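Local coordinates for hypothetical protein XCC0632 (Xanthomonas campestris pv. campestris, PDB 2IQI) that is of unknown function but probably serves as the auxiliary lipoprotein component of an ABC-type transport system, at residues A128-V139 with L173-D184; W30-S38 with L73-F81. All coordinates share one frame; numbering follows the deposited sequence.

Interaction 1: residues A128-V139 with L173-D184; sequences AKLLHSSDQRVV and LVGWTLITGQQD
With CG anti to the backbone N in both R137 (chi1 176°) and D184 (chi1 179°), the two side chains reach for each other from opposite directions, and a bend at chi3 turns the arginine's guanidinium end-on to the carboxylate. The two groups are nearly coplanar. R137 NH2 bonds to D184 OD1 at 2.8 Å, on the syn lone pair of that oxygen, and NH1 reaches D184 OD2 at 2.9 Å. Arginine suits the place because its NE remains for D135 OD2, 2.8 Å away, which also accepts from H132 ND1; D135, R137 and D184 thus form one salt-bridge network, with R137 set at the G1 bulge that it and Q136 make opposite H132. V139 packs its CG1 3.7 Å from T180 CG2, an apolar neighbour to the ion pair. On the partner strand, L130 CD2 rests 3.7 Å from G181 CA, where glycine presents bare backbone, and the small A128 lets its CB sit 3.7 Å from L173 CD2 and 3.8 Å from W176 CZ3. The C-terminal part of helix 155-185 runs beside strand 128-132, at 31°. Y101 of the adjoining strand 101-110 hydrogen-bonds D184 OD1, and F144 of strand 137-149 meets the W176 ring edge-to-face.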
# COMPACT_ATOMS: atom_id res chain seq x y z
N ALA A 128 1.16 -5.91 -7.09
CA ALA A 128 1.29 -7.07 -6.22
C ALA A 128 1.37 -8.33 -7.03
O ALA A 128 0.61 -8.53 -7.97
CB ALA A 128 0.09 -7.17 -5.27
N LYS A 129 2.29 -9.19 -6.66
CA LYS A 129 2.28 -10.53 -7.17
C LYS A 129 1.96 -11.40 -5.99
O LYS A 129 2.46 -11.14 -4.87
CB LYS A 129 3.66 -10.90 -7.66
CG LYS A 129 4.11 -10.14 -8.87
CD LYS A 129 5.43 -10.65 -9.30
CE LYS A 129 5.59 -10.27 -10.74
NZ LYS A 129 5.61 -8.80 -11.02
N LEU A 130 1.13 -12.41 -6.21
CA LEU A 130 0.95 -13.47 -5.27
C LEU A 130 1.63 -14.71 -5.85
O LEU A 130 1.33 -15.14 -6.96
CB LEU A 130 -0.53 -13.72 -5.03
CG LEU A 130 -0.82 -14.76 -3.97
CD1 LEU A 130 -0.32 -14.25 -2.58
CD2 LEU A 130 -2.27 -15.12 -3.92
N LEU A 131 2.57 -15.27 -5.11
CA LEU A 131 3.32 -16.46 -5.52
C LEU A 131 2.98 -17.63 -4.63
O LEU A 131 2.65 -17.45 -3.45
CB LEU A 131 4.82 -16.20 -5.42
CG LEU A 131 5.36 -15.19 -6.42
CD1 LEU A 131 6.75 -14.70 -6.04
CD2 LEU A 131 5.39 -15.83 -7.83
N HIS A 132 3.02 -18.82 -5.21
CA HIS A 132 2.82 -20.06 -4.48
C HIS A 132 4.23 -20.49 -4.07
O HIS A 132 5.06 -20.77 -4.95
CB HIS A 132 2.12 -21.08 -5.38
CG HIS A 132 1.66 -22.32 -4.66
ND1 HIS A 132 2.16 -23.57 -4.94
CD2 HIS A 132 0.77 -22.50 -3.66
CE1 HIS A 132 1.60 -24.46 -4.15
NE2 HIS A 132 0.74 -23.84 -3.37
N SER A 133 4.53 -20.48 -2.77
CA SER A 133 5.94 -20.58 -2.31
C SER A 133 6.71 -21.80 -2.86
O SER A 133 7.89 -21.69 -3.22
CB SER A 133 6.05 -20.53 -0.79
OG SER A 133 5.23 -19.51 -0.24
N SER A 134 6.01 -22.93 -2.94
CA SER A 134 6.52 -24.18 -3.54
C SER A 134 7.10 -24.08 -4.94
O SER A 134 8.26 -24.36 -5.13
CB SER A 134 5.43 -25.23 -3.59
OG SER A 134 5.50 -25.99 -2.43
N ASP A 135 6.30 -23.75 -5.94
CA ASP A 135 6.78 -23.88 -7.31
C ASP A 135 7.50 -22.61 -7.75
O ASP A 135 8.02 -22.54 -8.88
CB ASP A 135 5.63 -24.15 -8.28
CG ASP A 135 4.46 -24.87 -7.63
OD1 ASP A 135 4.71 -25.88 -6.92
OD2 ASP A 135 3.30 -24.43 -7.82
N GLN A 136 7.52 -21.60 -6.85
CA GLN A 136 7.81 -20.21 -7.20
C GLN A 136 6.93 -19.87 -8.40
O GLN A 136 7.41 -19.50 -9.48
CB GLN A 136 9.30 -20.01 -7.50
CG GLN A 136 10.18 -19.96 -6.24
CD GLN A 136 11.71 -19.97 -6.52
OE1 GLN A 136 12.19 -20.36 -7.62
NE2 GLN A 136 12.49 -19.55 -5.49
N ARG A 137 5.63 -20.08 -8.19
CA ARG A 137 4.64 -20.07 -9.26
C ARG A 137 3.80 -18.82 -9.11
O ARG A 137 3.15 -18.62 -8.09
CB ARG A 137 3.72 -21.31 -9.19
CG ARG A 137 2.57 -21.35 -10.23
CD ARG A 137 1.81 -22.65 -10.18
NE ARG A 137 1.19 -22.84 -8.87
CZ ARG A 137 0.04 -22.28 -8.50
NH1 ARG A 137 -0.60 -21.50 -9.36
NH2 ARG A 137 -0.48 -22.48 -7.29
N VAL A 138 3.82 -17.99 -10.14
CA VAL A 138 2.99 -16.80 -10.12
C VAL A 138 1.53 -17.16 -10.21
O VAL A 138 1.08 -17.67 -11.22
CB VAL A 138 3.39 -15.83 -11.22
CG1 VAL A 138 2.61 -14.55 -11.06
CG2 VAL A 138 4.91 -15.58 -11.12
N VAL A 139 0.80 -16.91 -9.13
CA VAL A 139 -0.62 -17.16 -9.10
C VAL A 139 -1.35 -16.08 -9.90
O VAL A 139 -2.15 -16.39 -10.74
CB VAL A 139 -1.14 -17.21 -7.68
CG1 VAL A 139 -2.65 -17.17 -7.68
CG2 VAL A 139 -0.65 -18.47 -7.00
N LEU A 173 -5.86 -4.54 -1.51
CA LEU A 173 -4.81 -5.55 -1.56
C LEU A 173 -5.21 -6.78 -0.78
O LEU A 173 -5.14 -7.90 -1.27
CB LEU A 173 -3.53 -5.01 -0.96
CG LEU A 173 -2.61 -4.30 -1.93
CD1 LEU A 173 -1.52 -3.47 -1.20
CD2 LEU A 173 -2.04 -5.44 -2.74
N VAL A 174 -5.61 -6.54 0.45
CA VAL A 174 -6.00 -7.57 1.34
C VAL A 174 -7.07 -8.46 0.71
O VAL A 174 -6.99 -9.70 0.78
CB VAL A 174 -6.43 -6.96 2.65
CG1 VAL A 174 -7.25 -7.95 3.47
CG2 VAL A 174 -5.20 -6.54 3.44
N GLY A 175 -8.06 -7.83 0.07
CA GLY A 175 -9.23 -8.52 -0.40
C GLY A 175 -8.84 -9.30 -1.61
O GLY A 175 -9.35 -10.38 -1.85
N TRP A 176 -7.90 -8.79 -2.37
CA TRP A 176 -7.52 -9.46 -3.60
C TRP A 176 -6.60 -10.60 -3.29
O TRP A 176 -6.55 -11.56 -4.04
CB TRP A 176 -6.85 -8.48 -4.54
CG TRP A 176 -6.26 -9.04 -5.71
CD1 TRP A 176 -6.87 -9.28 -6.91
CD2 TRP A 176 -4.90 -9.42 -5.86
NE1 TRP A 176 -5.96 -9.81 -7.80
CE2 TRP A 176 -4.74 -9.91 -7.18
CE3 TRP A 176 -3.78 -9.42 -5.01
CZ2 TRP A 176 -3.52 -10.38 -7.66
CZ3 TRP A 176 -2.55 -9.89 -5.50
CH2 TRP A 176 -2.43 -10.36 -6.81
N THR A 177 -5.86 -10.48 -2.19
CA THR A 177 -4.93 -11.52 -1.77
C THR A 177 -5.68 -12.72 -1.23
O THR A 177 -5.38 -13.85 -1.58
CB THR A 177 -3.97 -11.01 -0.68
OG1 THR A 177 -3.29 -9.87 -1.19
CG2 THR A 177 -2.93 -12.09 -0.32
N LEU A 178 -6.67 -12.46 -0.38
CA LEU A 178 -7.50 -13.50 0.15
C LEU A 178 -8.29 -14.19 -0.93
O LEU A 178 -8.37 -15.41 -0.92
CB LEU A 178 -8.47 -12.97 1.19
CG LEU A 178 -7.79 -12.35 2.39
CD1 LEU A 178 -8.88 -11.87 3.24
CD2 LEU A 178 -6.86 -13.36 3.13
N ILE A 179 -8.91 -13.44 -1.84
CA ILE A 179 -9.76 -14.07 -2.85
C ILE A 179 -8.90 -14.83 -3.86
O ILE A 179 -9.16 -16.02 -4.13
CB ILE A 179 -10.72 -13.04 -3.51
CG1 ILE A 179 -11.80 -12.69 -2.50
CG2 ILE A 179 -11.32 -13.55 -4.83
CD1 ILE A 179 -12.60 -11.49 -2.87
N THR A 180 -7.86 -14.18 -4.39
CA THR A 180 -7.01 -14.84 -5.35
C THR A 180 -6.33 -16.07 -4.72
O THR A 180 -6.31 -17.15 -5.31
CB THR A 180 -5.95 -13.89 -5.94
OG1 THR A 180 -6.56 -12.67 -6.39
CG2 THR A 180 -5.25 -14.56 -7.09
N GLY A 181 -5.82 -15.91 -3.51
CA GLY A 181 -5.20 -17.01 -2.82
C GLY A 181 -6.12 -18.19 -2.73
O GLY A 181 -5.75 -19.31 -3.07
N GLN A 182 -7.33 -17.93 -2.27
CA GLN A 182 -8.35 -18.93 -2.06
C GLN A 182 -8.81 -19.62 -3.35
O GLN A 182 -9.10 -20.81 -3.36
CB GLN A 182 -9.52 -18.31 -1.31
CG GLN A 182 -10.61 -19.28 -0.84
CD GLN A 182 -10.10 -20.38 0.10
OE1 GLN A 182 -8.90 -20.48 0.43
NE2 GLN A 182 -11.02 -21.21 0.53
N GLN A 183 -8.88 -18.89 -4.46
CA GLN A 183 -9.30 -19.54 -5.69
C GLN A 183 -8.20 -20.43 -6.17
O GLN A 183 -8.48 -21.46 -6.81
CB GLN A 183 -9.77 -18.54 -6.76
CG GLN A 183 -11.20 -18.10 -6.47
CD GLN A 183 -11.68 -16.83 -7.20
OE1 GLN A 183 -10.89 -16.11 -7.86
NE2 GLN A 183 -12.99 -16.55 -7.07
N ASP A 184 -6.95 -20.07 -5.87
CA ASP A 184 -5.82 -20.90 -6.28
C ASP A 184 -5.77 -22.13 -5.39
O ASP A 184 -5.54 -23.22 -5.88
CB ASP A 184 -4.50 -20.18 -6.17
CG ASP A 184 -3.32 -21.07 -6.58
OD1 ASP A 184 -2.68 -21.69 -5.71
OD2 ASP A 184 -3.03 -21.15 -7.79

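Interaction 2: residues W30-S38 with L73-F81; sequences WQLLVAKPS and LEDSVVRAF
V34 points its CB toward the helix, and V78 CG2 meets that CB, at 3.7 Å, and both methyls. CG1, anti to the backbone N (chi1 176°), also reaches V77 CG1 at 4.0 Å, and CG2 the F81 ring near CD2, more loosely. A beta-branched residue suits this place, since its two methyls spread over V77, V78 and F81 without a long, flexible arm.

Two residues earlier, L32 works differently. Its CD2 stands over one face of the F81 ring, 3.6 Å from the centroid and 15° off the normal, a CH-pi contact in which the leucine crosses the phenylalanine at about a right angle; a flat aromatic gives the methyl a broad apolar seat.

Beyond the strand, P37 lays its CD 3.7 Å from E74 CB and its CG 4.0 Å from L73 CD2, the compact ring lying against the aliphatic base of the glutamate. E74 can serve here because its CB and CG pack while its carboxylate reaches past them, where OE2 has a long, weak ion pair with R92. There a water donates to V34 O at 2.6 Å and, weakly, to E74 OE2, bridging strand and helix where no direct hydrogen bond joins them.

Strand 31-34 and helix 69-82 run nearly antiparallel, at 167° over these segments. The strand lies between 89-91 and 101-110, parallel to both; V90 touches L32, V34 and F81, and L103 touches V77 and F81, while helix 155-185 packs against S76, A80 and F81.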
# COMPACT_ATOMS: atom_id res chain seq x y z
N TRP A 30 -4.73 -21.27 4.51
CA TRP A 30 -3.34 -21.20 4.05
C TRP A 30 -2.60 -20.07 4.81
O TRP A 30 -3.20 -19.36 5.67
CB TRP A 30 -3.24 -21.09 2.52
CG TRP A 30 -4.23 -20.14 1.93
CD1 TRP A 30 -5.47 -20.44 1.48
CD2 TRP A 30 -4.07 -18.73 1.73
NE1 TRP A 30 -6.09 -19.32 1.01
CE2 TRP A 30 -5.26 -18.25 1.16
CE3 TRP A 30 -3.03 -17.82 1.99
CZ2 TRP A 30 -5.44 -16.90 0.82
CZ3 TRP A 30 -3.21 -16.47 1.65
CH2 TRP A 30 -4.41 -16.02 1.07
N GLN A 31 -1.31 -19.92 4.53
CA GLN A 31 -0.46 -19.09 5.35
C GLN A 31 0.25 -18.14 4.45
O GLN A 31 0.67 -18.54 3.36
CB GLN A 31 0.55 -19.93 6.11
CG GLN A 31 -0.11 -20.84 7.14
CD GLN A 31 0.86 -21.34 8.22
OE1 GLN A 31 0.41 -21.75 9.31
NE2 GLN A 31 2.18 -21.28 7.94
N LEU A 32 0.36 -16.88 4.92
CA LEU A 32 0.80 -15.79 4.09
C LEU A 32 2.07 -15.14 4.59
O LEU A 32 2.19 -14.72 5.75
CB LEU A 32 -0.31 -14.74 3.92
CG LEU A 32 -0.08 -13.54 2.96
CD1 LEU A 32 0.19 -13.97 1.52
CD2 LEU A 32 -1.23 -12.57 3.01
N LEU A 33 3.03 -15.06 3.68
CA LEU A 33 4.22 -14.30 3.95
C LEU A 33 4.12 -12.98 3.18
O LEU A 33 4.00 -13.00 1.94
CB LEU A 33 5.50 -15.08 3.56
CG LEU A 33 6.72 -14.15 3.47
CD1 LEU A 33 7.13 -13.74 4.85
CD2 LEU A 33 7.92 -14.72 2.69
N VAL A 34 4.17 -11.84 3.88
CA VAL A 34 4.17 -10.55 3.24
C VAL A 34 5.63 -10.12 3.08
O VAL A 34 6.30 -9.84 4.06
CB VAL A 34 3.35 -9.51 4.05
CG1 VAL A 34 3.43 -8.12 3.41
CG2 VAL A 34 1.92 -9.94 4.21
N ALA A 35 6.12 -10.06 1.85
CA ALA A 35 7.48 -9.57 1.60
C ALA A 35 7.69 -8.06 1.91
O ALA A 35 6.73 -7.30 2.09
CB ALA A 35 7.88 -9.89 0.17
N LYS A 36 8.96 -7.64 1.97
CA LYS A 36 9.28 -6.22 1.97
C LYS A 36 8.90 -5.68 0.61
O LYS A 36 9.31 -6.24 -0.40
CB LYS A 36 10.78 -5.94 2.22
CG LYS A 36 11.15 -5.86 3.69
CD LYS A 36 12.36 -4.91 3.97
CE LYS A 36 12.93 -5.09 5.45
NZ LYS A 36 14.49 -5.08 5.59
N PRO A 37 8.10 -4.59 0.56
CA PRO A 37 7.83 -3.90 -0.70
C PRO A 37 9.12 -3.38 -1.28
O PRO A 37 10.05 -3.05 -0.54
CB PRO A 37 6.96 -2.73 -0.28
CG PRO A 37 6.30 -3.22 0.99
CD PRO A 37 7.39 -3.96 1.69
N SER A 38 9.19 -3.35 -2.60
CA SER A 38 10.38 -2.84 -3.25
C SER A 38 10.03 -1.52 -3.93
O SER A 38 8.84 -1.28 -4.21
CB SER A 38 10.98 -3.88 -4.21
OG SER A 38 10.06 -4.23 -5.22
N LEU A 73 3.52 1.00 4.19
CA LEU A 73 2.80 0.07 3.35
C LEU A 73 2.93 -1.39 3.83
O LEU A 73 1.94 -2.12 3.95
CB LEU A 73 3.17 0.24 1.88
CG LEU A 73 2.21 -0.65 1.08
CD1 LEU A 73 0.97 0.12 0.65
CD2 LEU A 73 2.94 -1.31 -0.10
N GLU A 74 4.14 -1.81 4.12
CA GLU A 74 4.34 -3.08 4.80
C GLU A 74 3.58 -3.21 6.15
O GLU A 74 2.99 -4.24 6.44
CB GLU A 74 5.83 -3.32 4.97
CG GLU A 74 6.20 -4.74 5.25
CD GLU A 74 7.57 -4.86 5.90
OE1 GLU A 74 8.44 -3.98 5.62
OE2 GLU A 74 7.77 -5.82 6.70
N ASP A 75 3.53 -2.18 6.96
CA ASP A 75 2.76 -2.31 8.19
C ASP A 75 1.25 -2.26 7.97
O ASP A 75 0.52 -2.87 8.73
CB ASP A 75 3.17 -1.26 9.26
CG ASP A 75 4.58 -1.47 9.79
OD1 ASP A 75 5.28 -2.36 9.25
OD2 ASP A 75 4.99 -0.73 10.73
N SER A 76 0.76 -1.54 6.96
CA SER A 76 -0.68 -1.44 6.80
C SER A 76 -1.22 -2.75 6.39
O SER A 76 -2.28 -3.18 6.87
CB SER A 76 -1.04 -0.43 5.72
OG SER A 76 -0.73 0.84 6.22
N VAL A 77 -0.48 -3.36 5.46
CA VAL A 77 -0.90 -4.57 4.79
C VAL A 77 -0.99 -5.72 5.81
O VAL A 77 -2.06 -6.36 5.94
CB VAL A 77 0.01 -4.91 3.59
CG1 VAL A 77 -0.19 -6.34 3.16
CG2 VAL A 77 -0.31 -3.99 2.44
N VAL A 78 0.10 -5.92 6.54
CA VAL A 78 0.20 -6.96 7.55
C VAL A 78 -0.79 -6.71 8.68
O VAL A 78 -1.50 -7.61 9.09
CB VAL A 78 1.61 -7.04 8.11
CG1 VAL A 78 1.59 -7.81 9.41
CG2 VAL A 78 2.51 -7.70 7.13
N ARG A 79 -0.86 -5.48 9.18
CA ARG A 79 -1.86 -5.18 10.19
C ARG A 79 -3.26 -5.42 9.68
O ARG A 79 -4.06 -5.97 10.41
CB ARG A 79 -1.71 -3.79 10.76
CG ARG A 79 -0.34 -3.67 11.38
CD ARG A 79 -0.05 -2.47 12.21
NE ARG A 79 1.35 -2.64 12.59
CZ ARG A 79 2.22 -1.65 12.80
NH1 ARG A 79 1.82 -0.40 12.68
NH2 ARG A 79 3.48 -1.94 13.11
N ALA A 80 -3.56 -5.05 8.43
CA ALA A 80 -4.93 -5.30 7.93
C ALA A 80 -5.28 -6.81 7.75
O ALA A 80 -6.41 -7.22 8.01
CB ALA A 80 -5.22 -4.50 6.71
N PHE A 81 -4.30 -7.63 7.37
CA PHE A 81 -4.47 -9.09 7.44
C PHE A 81 -4.72 -9.55 8.86
O PHE A 81 -5.61 -10.36 9.10
CB PHE A 81 -3.29 -9.85 6.81
CG PHE A 81 -3.26 -9.80 5.29
CD1 PHE A 81 -4.31 -10.34 4.54
CD2 PHE A 81 -2.19 -9.22 4.62
CE1 PHE A 81 -4.29 -10.29 3.17
CE2 PHE A 81 -2.17 -9.17 3.23
CZ PHE A 81 -3.20 -9.70 2.51
O HOH W 1 8.39 -8.75 5.21

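How the interactions relate
Along the chain the two interactions come in series: interaction 2 closes before interaction 1 opens. Their centres lie about 12 Å apart, on the same side of the chain's centre. Both place a helix against the same mixed sheet, helix 69-82 in interaction 2 and helix 155-185 in interaction 1, with strand 101-110 joining strand 31-34 to the hairpin strands. The contacts also touch directly. T177 CB packs 3.5 Å from F81 CZ, tying helix to helix, and W30 lies against T177 and G181 while its NE1 probably hydrogen-bonds Q182 OE1. The two helices and the sheet thus pack as one unit, and the salt-bridge network of interaction 1 lies at its hairpin end.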